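Local coordinates for protein ornithine carbamoyltransferase (Gloeobacter violaceus, PDB 3GD5) that probably catalyses the reversible transfer of the carbamoyl group from carbamoyl phosphate to ornithine, giving citrulline and phosphate in arginine biosynthesis, at residues A[157-169]-A[221-235]. Residues are numbered along the deposited sequence; the frame is centred on the assembly and turned at random.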
loop_
_atom_site.group_PDB
_atom_site.type_symbol
_atom_site.label_atom_id
_atom_site.label_comp_id
_atom_site.label_asym_id
_atom_site.label_seq_id
_atom_site.Cartn_x
_atom_site.Cartn_y
_atom_site.Cartn_z
ATOM N N GLY A 157 18.985 8.980 48.113
ATOM C CA GLY A 157 19.689 7.886 48.762
ATOM C C GLY A 157 19.518 6.578 48.017
ATOM O O GLY A 157 20.419 5.742 47.993
ATOM N N LEU A 158 18.353 6.403 47.404
ATOM C CA LEU A 158 18.049 5.200 46.639
ATOM C C LEU A 158 18.971 5.055 45.431
ATOM O O LEU A 158 19.611 6.018 45.002
ATOM C CB LEU A 158 16.597 5.251 46.160
ATOM C CG LEU A 158 15.541 4.423 46.892
ATOM C CD1 LEU A 158 15.769 4.455 48.394
ATOM C CD2 LEU A 158 14.160 4.964 46.531
ATOM N N LYS A 159 19.051 3.841 44.898
ATOM C CA LYS A 159 19.864 3.587 43.723
ATOM C C LYS A 159 19.025 2.893 42.638
ATOM O O LYS A 159 18.350 1.888 42.894
ATOM C CB LYS A 159 21.078 2.721 44.066
ATOM C CG LYS A 159 22.010 2.514 42.872
ATOM C CD LYS A 159 22.943 1.326 43.057
ATOM C CE LYS A 159 23.892 1.185 41.875
ATOM N NZ LYS A 159 24.797 -0.000 41.978
ATOM N N LEU A 160 19.082 3.450 41.430
ATOM C CA LEU A 160 18.359 2.934 40.260
ATOM C C LEU A 160 19.384 2.382 39.261
ATOM O O LEU A 160 20.367 3.047 38.922
ATOM C CB LEU A 160 17.549 4.078 39.619
ATOM C CG LEU A 160 16.682 4.010 38.343
ATOM C CD1 LEU A 160 17.440 3.318 37.230
ATOM C CD2 LEU A 160 15.369 3.306 38.618
ATOM N N ALA A 161 19.170 1.155 38.808
ATOM C CA ALA A 161 20.059 0.544 37.829
ATOM C C ALA A 161 19.268 0.281 36.552
ATOM O O ALA A 161 18.234 -0.386 36.578
ATOM C CB ALA A 161 20.627 -0.753 38.363
ATOM N N TYR A 162 19.750 0.825 35.441
ATOM C CA TYR A 162 19.099 0.643 34.147
ATOM C C TYR A 162 19.972 -0.250 33.282
ATOM O O TYR A 162 21.181 -0.045 33.189
ATOM C CB TYR A 162 18.904 1.990 33.448
ATOM C CG TYR A 162 18.351 1.869 32.045
ATOM C CD1 TYR A 162 16.988 2.001 31.796
ATOM C CD2 TYR A 162 19.194 1.603 30.968
ATOM C CE1 TYR A 162 16.473 1.874 30.505
ATOM C CE2 TYR A 162 18.694 1.473 29.673
ATOM C CZ TYR A 162 17.335 1.613 29.448
ATOM O OH TYR A 162 16.850 1.525 28.164
ATOM N N VAL A 163 19.361 -1.247 32.652
ATOM C CA VAL A 163 20.109 -2.160 31.795
ATOM C C VAL A 163 19.409 -2.284 30.455
ATOM O O VAL A 163 18.194 -2.470 30.393
ATOM C CB VAL A 163 20.250 -3.572 32.438
ATOM C CG1 VAL A 163 20.876 -3.448 33.823
ATOM C CG2 VAL A 163 18.889 -4.261 32.524
ATOM N N GLY A 164 20.190 -2.174 29.386
ATOM C CA GLY A 164 19.645 -2.266 28.048
ATOM C C GLY A 164 20.271 -1.235 27.132
ATOM O O GLY A 164 21.485 -1.013 27.159
ATOM N N ASP A 165 19.439 -0.593 26.320
ATOM C CA ASP A 165 19.900 0.416 25.372
ATOM C C ASP A 165 19.794 1.827 25.937
ATOM O O ASP A 165 18.757 2.211 26.478
ATOM C CB ASP A 165 19.089 0.290 24.078
ATOM C CG ASP A 165 19.313 1.444 23.123
ATOM O OD1 ASP A 165 20.435 1.986 23.065
ATOM O OD2 ASP A 165 18.355 1.799 22.409
ATOM N N GLY A 166 20.878 2.590 25.832
ATOM C CA GLY A 166 20.876 3.959 26.325
ATOM C C GLY A 166 20.031 4.800 25.391
ATOM O O GLY A 166 20.545 5.438 24.465
ATOM N N ASN A 167 18.726 4.806 25.645
ATOM C CA ASN A 167 17.767 5.514 24.808
ATOM C C ASN A 167 17.128 6.728 25.462
ATOM O O ASN A 167 17.625 7.257 26.453
ATOM C CB ASN A 167 16.662 4.546 24.405
ATOM C CG ASN A 167 16.028 3.866 25.610
ATOM O OD1 ASN A 167 16.186 4.320 26.750
ATOM N ND2 ASN A 167 15.301 2.781 25.365
ATOM N N ASN A 168 15.996 7.145 24.900
ATOM C CA ASN A 168 15.269 8.290 25.411
ATOM C C ASN A 168 14.895 8.190 26.887
ATOM O O ASN A 168 15.035 9.170 27.611
ATOM C CB ASN A 168 14.007 8.572 24.570
ATOM C CG ASN A 168 13.264 7.303 24.149
ATOM O OD1 ASN A 168 13.324 6.264 24.820
ATOM N ND2 ASN A 168 12.540 7.394 23.034
ATOM N N VAL A 169 14.439 7.029 27.349
ATOM C CA VAL A 169 14.054 6.910 28.757
ATOM C C VAL A 169 15.282 6.885 29.669
ATOM O O VAL A 169 15.251 7.417 30.774
ATOM C CB VAL A 169 13.167 5.658 29.026
ATOM C CG1 VAL A 169 12.111 5.535 27.944
ATOM C CG2 VAL A 169 14.005 4.408 29.101
ATOM N N GLU A 221 27.101 -5.377 37.623
ATOM C CA GLU A 221 27.825 -4.400 38.418
ATOM C C GLU A 221 26.838 -3.310 38.818
ATOM O O GLU A 221 26.707 -2.964 39.993
ATOM C CB GLU A 221 28.953 -3.786 37.586
ATOM C CG GLU A 221 29.895 -2.899 38.375
ATOM C CD GLU A 221 30.673 -3.678 39.427
ATOM O OE1 GLU A 221 31.445 -4.596 39.049
ATOM O OE2 GLU A 221 30.506 -3.375 40.630
ATOM N N ALA A 222 26.132 -2.789 37.819
ATOM C CA ALA A 222 25.152 -1.731 38.023
ATOM C C ALA A 222 24.030 -2.136 38.978
ATOM O O ALA A 222 23.583 -1.333 39.804
ATOM C CB ALA A 222 24.562 -1.315 36.675
ATOM N N ALA A 223 23.588 -3.385 38.865
ATOM C CA ALA A 223 22.502 -3.900 39.685
ATOM C C ALA A 223 22.853 -4.132 41.153
ATOM O O ALA A 223 21.965 -4.137 42.012
ATOM C CB ALA A 223 21.963 -5.196 39.073
ATOM N N ARG A 224 24.133 -4.325 41.453
ATOM C CA ARG A 224 24.515 -4.574 42.834
ATOM C C ARG A 224 24.075 -3.431 43.747
ATOM O O ARG A 224 24.445 -2.271 43.538
ATOM C CB ARG A 224 26.027 -4.798 42.951
ATOM C CG ARG A 224 26.439 -5.395 44.300
ATOM C CD ARG A 224 27.819 -6.065 44.283
ATOM N NE ARG A 224 28.931 -5.115 44.234
ATOM C CZ ARG A 224 29.379 -4.529 43.126
ATOM N NH1 ARG A 224 28.813 -4.789 41.952
ATOM N NH2 ARG A 224 30.405 -3.685 43.192
ATOM N N GLY A 225 23.259 -3.768 44.743
ATOM C CA GLY A 225 22.778 -2.772 45.684
ATOM C C GLY A 225 21.679 -1.844 45.189
ATOM O O GLY A 225 21.334 -0.872 45.865
ATOM N N ALA A 226 21.118 -2.126 44.018
ATOM C CA ALA A 226 20.061 -1.275 43.480
ATOM C C ALA A 226 18.720 -1.616 44.111
ATOM O O ALA A 226 18.450 -2.774 44.420
ATOM C CB ALA A 226 19.982 -1.436 41.965
ATOM N N HIS A 227 17.884 -0.601 44.310
ATOM C CA HIS A 227 16.553 -0.799 44.890
ATOM C C HIS A 227 15.558 -0.910 43.742
ATOM O O HIS A 227 14.406 -1.296 43.934
ATOM C CB HIS A 227 16.169 0.401 45.751
ATOM C CG HIS A 227 17.194 0.757 46.776
ATOM N ND1 HIS A 227 17.247 0.160 48.018
ATOM C CD2 HIS A 227 18.229 1.630 46.733
ATOM C CE1 HIS A 227 18.269 0.651 48.696
ATOM N NE2 HIS A 227 18.881 1.543 47.939
ATOM N N ILE A 228 16.024 -0.567 42.545
ATOM C CA ILE A 228 15.184 -0.584 41.361
ATOM C C ILE A 228 15.963 -1.017 40.127
ATOM O O ILE A 228 16.981 -0.421 39.787
ATOM C CB ILE A 228 14.607 0.837 41.080
ATOM C CG1 ILE A 228 13.899 1.375 42.320
ATOM C CG2 ILE A 228 13.635 0.803 39.900
ATOM C CD1 ILE A 228 14.405 2.753 42.742
ATOM N N LEU A 229 15.497 -2.073 39.472
ATOM C CA LEU A 229 16.115 -2.521 38.227
ATOM C C LEU A 229 15.154 -2.055 37.123
ATOM O O LEU A 229 13.963 -2.356 37.152
ATOM C CB LEU A 229 16.277 -4.041 38.209
ATOM C CG LEU A 229 17.286 -4.589 39.223
ATOM C CD1 LEU A 229 17.398 -6.092 39.056
ATOM C CD2 LEU A 229 18.650 -3.930 39.016
ATOM N N TYR A 230 15.683 -1.313 36.160
ATOM C CA TYR A 230 14.879 -0.747 35.089
ATOM C C TYR A 230 15.379 -1.167 33.720
ATOM O O TYR A 230 16.584 -1.210 33.470
ATOM C CB TYR A 230 14.928 0.780 35.190
ATOM C CG TYR A 230 13.825 1.526 34.469
ATOM C CD1 TYR A 230 13.716 1.502 33.077
ATOM C CD2 TYR A 230 12.909 2.294 35.187
ATOM C CE1 TYR A 230 12.720 2.231 32.420
ATOM C CE2 TYR A 230 11.917 3.020 34.547
ATOM C CZ TYR A 230 11.822 2.985 33.164
ATOM O OH TYR A 230 10.802 3.685 32.545
ATOM N N THR A 231 14.450 -1.482 32.830
ATOM C CA THR A 231 14.828 -1.857 31.482
ATOM C C THR A 231 13.743 -1.455 30.498
ATOM O O THR A 231 12.645 -1.062 30.888
ATOM C CB THR A 231 15.114 -3.361 31.357
ATOM O OG1 THR A 231 15.773 -3.605 30.109
ATOM C CG2 THR A 231 13.827 -4.163 31.423
ATOM N N ASP A 232 14.070 -1.566 29.216
ATOM C CA ASP A 232 13.168 -1.181 28.146
ATOM C C ASP A 232 13.520 -2.070 26.968
ATOM O O ASP A 232 14.497 -2.816 27.030
ATOM C CB ASP A 232 13.421 0.290 27.808
ATOM C CG ASP A 232 12.409 0.864 26.829
ATOM O OD1 ASP A 232 11.487 0.137 26.400
ATOM O OD2 ASP A 232 12.548 2.061 26.496
ATOM N N VAL A 233 12.732 -2.001 25.899
ATOM C CA VAL A 233 12.998 -2.821 24.725
ATOM C C VAL A 233 14.367 -2.505 24.112
ATOM O O VAL A 233 14.818 -1.362 24.144
ATOM C CB VAL A 233 11.906 -2.623 23.658
ATOM C CG1 VAL A 233 12.379 -3.190 22.325
ATOM C CG2 VAL A 233 10.616 -3.322 24.100
ATOM N N TRP A 234 15.024 -3.523 23.563
ATOM C CA TRP A 234 16.329 -3.334 22.940
ATOM C C TRP A 234 16.217 -2.423 21.715
ATOM O O TRP A 234 15.141 -2.258 21.139
ATOM C CB TRP A 234 16.940 -4.681 22.524
ATOM C CG TRP A 234 17.237 -5.616 23.676
ATOM C CD1 TRP A 234 17.484 -5.268 24.975
ATOM C CD2 TRP A 234 17.363 -7.048 23.615
ATOM N NE1 TRP A 234 17.754 -6.391 25.726
ATOM C CE2 TRP A 234 17.686 -7.496 24.918
ATOM C CE3 TRP A 234 17.233 -7.996 22.587
ATOM C CZ2 TRP A 234 17.883 -8.851 25.222
ATOM C CZ3 TRP A 234 17.429 -9.346 22.889
ATOM C CH2 TRP A 234 17.751 -9.758 24.199
ATOM N N THR A 235 17.346 -1.846 21.322
ATOM C CA THR A 235 17.408 -0.945 20.180
ATOM C C THR A 235 16.618 -1.445 18.965
ATOM O O THR A 235 16.648 -2.630 18.631
ATOM C CB THR A 235 18.871 -0.714 19.760
ATOM O OG1 THR A 235 18.932 0.372 18.832
ATOM C CG2 THR A 235 19.446 -1.969 19.101
#
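Lys159 reaches across to the last part of helix 219-223 and the turn after it, NZ donating to Ala222 O and Arg224 O, each at 2.8 Å. CG lies anti to the backbone N (chi1 -176°) and the chain runs on fully extended, carrying the ammonium past Ala226 to these carbonyls; it meets that of Ala222 from above its plane. With an alanine in place of Lys159, both carbonyls would probably lose this donor and the flank of the 223-226 turn its aliphatic cover. Two residues along the strand, Ala161 CB packs on Ala226 CB. The strands are joined by backbone bonds such as Ala161 N to Ile228 O (2.9 Å) and Tyr230 N to Ala161 O, while past the last of these bonds the Thr231 side chain takes over, OG1 donating to Val163 O at 2.7 Å. On the sheet face bearing Leu160 and Tyr162, Leu160 CD2 presses tightly on Ile228 CG2 (3.3 Å), while the Tyr162 and Tyr230 rings meet obliquely, CD1 to CD1 at 3.5 Å. Both rings are fixed at their hydroxyls, Tyr162 OH by Asp165 O (2.6 Å) and Tyr230 OH by Asp144. Helices 138-152 and 168-180 cover this face. Past the strand ends, Asn167 ND2 makes a weak bond to Asp232 OD2 (3.1 Å), while Asn167 OD1, at the N-cap of helix 168-180, accepts from Ala170 N and weakly from Val169 N. Asn168 and Asp232, ornithine-binding by similarity, lie just past the C-terminal ends of neighbouring parallel strands, the usual ligand site of a Rossmann-like alpha/beta domain.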